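Local coordinates for HpuA (Kingella denitrificans ATCC 33394, PDB 5EC6), which probably serves as an outer-membrane lipoprotein receptor that binds haemoglobin, as part of haem-iron uptake, at residues A[161-166]-A[305-310]; A[173-178]-A[214-219]. All blocks are in the same frame, centred on the assembly; numbering follows the deposited sequence.

Contact 1. Residues A[161-166]-A[305-310]; sequences TLQGVD and REYNAA
Gln163 reaches from a turn onto the end of strand 298-308 and lies against Tyr307, Asn308 and Ala309. Its CG sits between the backbone N and the carbonyl carbon (chi1 60°), and the chain is extended beyond it. The Gln163 and Tyr307 side chains run past one another, pointing opposite ways; the amide plane is turned 61° from the ring. Gln163 OE1 lies 3.4 Å from Tyr307 CB, close to the root of the ring. At the far end of the ring, Tyr307 OH bonds to His278 ND1. Gln163 NE2 is 3.6 Å from Asn308 O, which is packing and not a bond. The amide nitrogen instead donates to the carbonyls of Thr172 and Lys174. These two bonds fix the rotation of the buried amide and place OE1 beside Tyr307.

The second close point is smaller. Ala309 CB rests against the Gly164 backbone, 3.8 Å from its N and nearly as close to its CA. Gly164 is the third residue of a type II turn from Leu162 to Val165, closed by Val165 N to Leu162 O at 3.1 Å. Its positive phi of 91° suits glycine, and it occupies the N-cap position of the short helix 165-168.

The outer side is looser. Asn308 CB points away from the turn, and OD1 accepts Ala310 N at 2.9 Å in an Asx turn. Ala310 is exposed and does not touch the turn.

The contact thus sets the turn before helix 165-168 against the end of strand 298-308, beside the start of strand 174-185, where Gln163 and Tyr307 both touch Ala175.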
loop_
_atom_site.group_PDB
_atom_site.type_symbol
_atom_site.label_atom_id
_atom_site.label_comp_id
_atom_site.label_asym_id
_atom_site.label_seq_id
_atom_site.Cartn_x
_atom_site.Cartn_y
_atom_site.Cartn_z
ATOM N N THR A 161 -17.315 6.635 8.116
ATOM C CA THR A 161 -17.588 5.265 8.239
ATOM C C THR A 161 -16.427 4.465 8.820
ATOM O O THR A 161 -16.410 3.258 8.675
ATOM C CB THR A 161 -17.985 4.693 6.878
ATOM O OG1 THR A 161 -16.961 4.979 5.931
ATOM C CG2 THR A 161 -19.302 5.367 6.393
ATOM N N LEU A 162 -15.558 5.154 9.534
ATOM C CA LEU A 162 -14.495 4.455 10.342
ATOM C C LEU A 162 -15.141 3.623 11.430
ATOM O O LEU A 162 -16.332 3.842 11.794
ATOM C CB LEU A 162 -13.534 5.465 10.933
ATOM C CG LEU A 162 -12.510 6.164 9.984
ATOM C CD1 LEU A 162 -11.839 7.317 10.666
ATOM C CD2 LEU A 162 -11.526 5.146 9.381
ATOM N N GLN A 163 -14.432 2.609 11.902
ATOM C CA GLN A 163 -15.008 1.699 12.875
ATOM C C GLN A 163 -15.526 2.407 14.113
ATOM O O GLN A 163 -14.864 3.282 14.661
ATOM C CB GLN A 163 -14.043 0.576 13.283
ATOM C CG GLN A 163 -12.741 1.035 13.921
ATOM C CD GLN A 163 -11.942 -0.175 14.291
ATOM O OE1 GLN A 163 -11.406 -0.842 13.416
ATOM N NE2 GLN A 163 -11.952 -0.554 15.576
ATOM N N GLY A 164 -16.734 1.988 14.521
ATOM C CA GLY A 164 -17.341 2.543 15.753
ATOM C C GLY A 164 -18.207 3.771 15.478
ATOM O O GLY A 164 -19.002 4.158 16.338
ATOM N N VAL A 165 -18.063 4.421 14.328
ATOM C CA VAL A 165 -18.780 5.690 14.118
ATOM C C VAL A 165 -20.286 5.384 14.080
ATOM O O VAL A 165 -21.116 6.162 14.606
ATOM C CB VAL A 165 -18.326 6.427 12.856
ATOM C CG1 VAL A 165 -19.203 7.643 12.564
ATOM C CG2 VAL A 165 -16.847 6.842 12.976
ATOM N N ASP A 166 -20.658 4.249 13.515
ATOM C CA ASP A 166 -22.091 3.907 13.494
ATOM C C ASP A 166 -22.743 3.589 14.826
ATOM O O ASP A 166 -24.001 3.601 14.917
ATOM C CB ASP A 166 -22.334 2.772 12.481
ATOM C CG ASP A 166 -21.668 1.458 12.895
ATOM O OD1 ASP A 166 -20.547 1.433 13.434
ATOM O OD2 ASP A 166 -22.302 0.419 12.703
ATOM N N ARG A 305 -6.717 -7.409 9.185
ATOM C CA ARG A 305 -6.894 -8.817 9.518
ATOM C C ARG A 305 -8.062 -8.993 10.482
ATOM O O ARG A 305 -8.779 -9.997 10.436
ATOM C CB ARG A 305 -5.576 -9.356 10.112
ATOM C CG ARG A 305 -5.569 -10.838 10.430
ATOM C CD ARG A 305 -4.285 -11.271 11.134
ATOM N NE ARG A 305 -4.255 -12.740 11.259
ATOM C CZ ARG A 305 -4.933 -13.440 12.176
ATOM N NH1 ARG A 305 -5.673 -12.830 13.098
ATOM N NH2 ARG A 305 -4.886 -14.771 12.163
ATOM N N GLU A 306 -8.259 -8.022 11.370
ATOM C CA GLU A 306 -9.240 -8.161 12.443
ATOM C C GLU A 306 -9.569 -6.774 12.933
ATOM O O GLU A 306 -8.693 -5.880 12.984
ATOM C CB GLU A 306 -8.691 -9.011 13.567
ATOM C CG GLU A 306 -9.698 -9.284 14.657
ATOM C CD GLU A 306 -9.220 -10.249 15.724
ATOM O OE1 GLU A 306 -8.124 -10.865 15.613
ATOM O OE2 GLU A 306 -9.996 -10.419 16.718
ATOM N N TYR A 307 -10.811 -6.601 13.354
ATOM C CA TYR A 307 -11.162 -5.361 14.040
ATOM C C TYR A 307 -12.264 -5.601 15.026
ATOM O O TYR A 307 -13.035 -6.580 14.924
ATOM C CB TYR A 307 -11.562 -4.250 13.046
ATOM C CG TYR A 307 -12.861 -4.498 12.323
ATOM C CD1 TYR A 307 -12.889 -5.257 11.138
ATOM C CD2 TYR A 307 -14.053 -4.026 12.824
ATOM C CE1 TYR A 307 -14.096 -5.516 10.480
ATOM C CE2 TYR A 307 -15.235 -4.269 12.179
ATOM C CZ TYR A 307 -15.266 -5.003 11.016
ATOM O OH TYR A 307 -16.470 -5.237 10.370
ATOM N N ASN A 308 -12.301 -4.742 16.055
ATOM C CA ASN A 308 -13.341 -4.803 17.077
ATOM C C ASN A 308 -13.623 -3.391 17.554
ATOM O O ASN A 308 -12.831 -2.803 18.287
ATOM C CB ASN A 308 -12.883 -5.672 18.251
ATOM C CG ASN A 308 -13.954 -5.791 19.315
ATOM O OD1 ASN A 308 -15.065 -5.319 19.136
ATOM N ND2 ASN A 308 -13.613 -6.430 20.407
ATOM N N ALA A 309 -14.752 -2.845 17.133
ATOM C CA ALA A 309 -15.112 -1.516 17.538
ATOM C C ALA A 309 -15.402 -1.394 19.040
ATOM O O ALA A 309 -15.321 -0.304 19.599
ATOM C CB ALA A 309 -16.345 -1.075 16.769
ATOM N N ALA A 310 -15.722 -2.533 19.671
ATOM C CA ALA A 310 -16.059 -2.573 21.081
ATOM C C ALA A 310 -14.873 -2.756 22.022
ATOM O O ALA A 310 -15.055 -2.741 23.265
ATOM C CB ALA A 310 -17.117 -3.652 21.336
#

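Contact 2. Residues A[173-178]-A[214-219]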
loop_
_atom_site.group_PDB
_atom_site.type_symbol
_atom_site.label_atom_id
_atom_site.label_comp_id
_atom_site.label_asym_id
_atom_site.label_seq_id
_atom_site.Cartn_x
_atom_site.Cartn_y
_atom_site.Cartn_z
ATOM N N GLY A 173 -12.420 1.510 19.441
ATOM C CA GLY A 173 -11.927 0.154 19.406
ATOM C C GLY A 173 -10.549 0.044 18.766
ATOM O O GLY A 173 -9.783 0.952 18.805
ATOM N N LYS A 174 -10.279 -1.133 18.234
ATOM C CA LYS A 174 -8.945 -1.462 17.748
ATOM C C LYS A 174 -9.068 -2.218 16.423
ATOM O O LYS A 174 -10.056 -2.887 16.158
ATOM C CB LYS A 174 -8.150 -2.279 18.771
ATOM C CG LYS A 174 -7.622 -1.425 19.917
ATOM C CD LYS A 174 -6.920 -2.234 21.008
ATOM C CE LYS A 174 -5.590 -2.822 20.536
ATOM N NZ LYS A 174 -4.809 -3.505 21.616
ATOM N N ALA A 175 -8.016 -2.109 15.621
ATOM C CA ALA A 175 -7.885 -2.931 14.404
ATOM C C ALA A 175 -6.431 -3.293 14.180
ATOM O O ALA A 175 -5.541 -2.497 14.476
ATOM C CB ALA A 175 -8.334 -2.121 13.212
ATOM N N THR A 176 -6.225 -4.498 13.683
ATOM C CA THR A 176 -4.902 -5.021 13.382
ATOM C C THR A 176 -4.788 -5.313 11.890
ATOM O O THR A 176 -5.656 -5.944 11.277
ATOM C CB THR A 176 -4.671 -6.288 14.228
ATOM O OG1 THR A 176 -4.678 -5.912 15.617
ATOM C CG2 THR A 176 -3.382 -6.943 13.930
ATOM N N TYR A 177 -3.653 -4.887 11.341
ATOM C CA TYR A 177 -3.357 -4.932 9.911
ATOM C C TYR A 177 -2.119 -5.816 9.689
ATOM O O TYR A 177 -1.188 -5.821 10.491
ATOM C CB TYR A 177 -3.111 -3.527 9.357
ATOM C CG TYR A 177 -4.296 -2.593 9.459
ATOM C CD1 TYR A 177 -4.584 -1.930 10.667
ATOM C CD2 TYR A 177 -5.129 -2.375 8.375
ATOM C CE1 TYR A 177 -5.695 -1.133 10.794
ATOM C CE2 TYR A 177 -6.217 -1.557 8.468
ATOM C CZ TYR A 177 -6.532 -0.941 9.673
ATOM O OH TYR A 177 -7.625 -0.104 9.790
ATOM N N GLU A 178 -2.143 -6.537 8.577
ATOM C CA GLU A 178 -1.081 -7.442 8.163
ATOM C C GLU A 178 -0.448 -6.722 6.986
ATOM O O GLU A 178 -1.126 -6.509 5.988
ATOM C CB GLU A 178 -1.705 -8.782 7.752
ATOM C CG GLU A 178 -0.708 -9.884 7.383
ATOM C CD GLU A 178 -1.346 -11.269 7.437
ATOM O OE1 GLU A 178 -2.287 -11.510 8.265
ATOM O OE2 GLU A 178 -0.931 -12.145 6.614
ATOM N N VAL A 214 -3.948 -0.253 15.210
ATOM C CA VAL A 214 -4.478 1.061 15.489
ATOM C C VAL A 214 -5.415 0.938 16.672
ATOM O O VAL A 214 -6.357 0.117 16.661
ATOM C CB VAL A 214 -5.221 1.662 14.282
ATOM C CG1 VAL A 214 -5.826 2.998 14.693
ATOM C CG2 VAL A 214 -4.308 1.856 13.091
ATOM N N ASN A 215 -5.173 1.759 17.700
ATOM C CA ASN A 215 -6.110 1.927 18.807
ATOM C C ASN A 215 -6.826 3.264 18.604
ATOM O O ASN A 215 -6.210 4.309 18.704
ATOM C CB ASN A 215 -5.395 1.897 20.136
ATOM C CG ASN A 215 -6.355 1.889 21.289
ATOM O OD1 ASN A 215 -7.337 2.636 21.277
ATOM N ND2 ASN A 215 -6.101 1.042 22.278
ATOM N N PHE A 216 -8.091 3.191 18.218
ATOM C CA PHE A 216 -8.904 4.356 17.939
ATOM C C PHE A 216 -9.359 5.025 19.248
ATOM O O PHE A 216 -9.757 6.182 19.209
ATOM C CB PHE A 216 -10.127 3.976 17.109
ATOM C CG PHE A 216 -9.785 3.522 15.694
ATOM C CD1 PHE A 216 -9.599 4.434 14.691
ATOM C CD2 PHE A 216 -9.596 2.179 15.417
ATOM C CE1 PHE A 216 -9.324 4.024 13.374
ATOM C CE2 PHE A 216 -9.266 1.774 14.115
ATOM C CZ PHE A 216 -9.108 2.701 13.114
ATOM N N ASN A 217 -9.344 4.304 20.354
ATOM C CA ASN A 217 -9.695 4.915 21.685
ATOM C C ASN A 217 -8.641 5.932 22.066
ATOM O O ASN A 217 -8.963 7.039 22.496
ATOM C CB ASN A 217 -9.846 3.865 22.777
ATOM C CG ASN A 217 -10.790 2.767 22.430
ATOM O OD1 ASN A 217 -11.835 3.005 21.823
ATOM N ND2 ASN A 217 -10.423 1.524 22.791
ATOM N N THR A 218 -7.376 5.572 21.902
ATOM C CA THR A 218 -6.247 6.423 22.307
ATOM C C THR A 218 -5.617 7.192 21.168
ATOM O O THR A 218 -4.799 8.113 21.349
ATOM C CB THR A 218 -5.137 5.548 22.931
ATOM O OG1 THR A 218 -4.674 4.621 21.922
ATOM C CG2 THR A 218 -5.570 4.838 24.177
ATOM N N GLY A 219 -5.993 6.847 19.925
ATOM C CA GLY A 219 -5.403 7.475 18.746
ATOM C C GLY A 219 -3.936 7.149 18.536
ATOM O O GLY A 219 -3.163 8.028 18.235
#
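An antiparallel strand pair, the start of 174-185 with the end of 208-215, forms this contact. Ala175 and Val214 are a hydrogen-bonded pair: Val214 N to Ala175 O is 2.8 Å and Ala175 N to Val214 O is 3.0 Å. Lys174 and Asn215 follow as a non-hydrogen-bonded pair. On their face, Lys174 CD packs 3.6 Å from Asn215 ND2. The polar ends go on to the C-terminal segment: Lys174 NZ to Asp315 and Ser317 O, Asn215 ND2 to the carbonyls of Ser313 and Asp315.

On the other face, Val214 CG1 sits 3.6 Å above the centre of the Phe216 ring. Ala175 CB meets the ring edge at CE2, 4.1 Å away. Tyr177 CE1 touches Val214 CG2 at 4.0 Å.

Gly173 O accepts Phe216 N at 2.9 Å. Gly173 N gives a nearly straight bond (173°) to Asn217 OD1, also 2.9 Å, approaching from above the carbonyl plane. Asn217 ND2 bonds to the carbonyls of Asp311 and Ser313.

Asn215 OD1 accepts Thr218 N, an Asx motif that holds the turn into strand 220-225. Such antiparallel pairing, continued by a tight turn to the next strand, is typical of up-and-down beta-barrel architecture.

In the fold
The two contacts lie side by side, with centres about 9 Å apart, on the same side of the chain's centre. In sequence, both segments of contact 2 fall between the two segments of contact 1. Strand 174-185 joins them, since it pairs with 208-215 on one edge and with 298-308 on the other. Asn308 N lies 2.9 Å from Lys174 O, and Arg305 N lies 2.8 Å from Thr176 O, both probable hydrogen bonds. Arg305 and Glu306 face Thr176 in a classic beta bulge. Gln163 of contact 1 also packs on contact 2: its CD is 3.3 Å from Phe216 CE2 and its OE1 3.3 Å from Ala175 CB. The structure is the apo form, without haemoglobin.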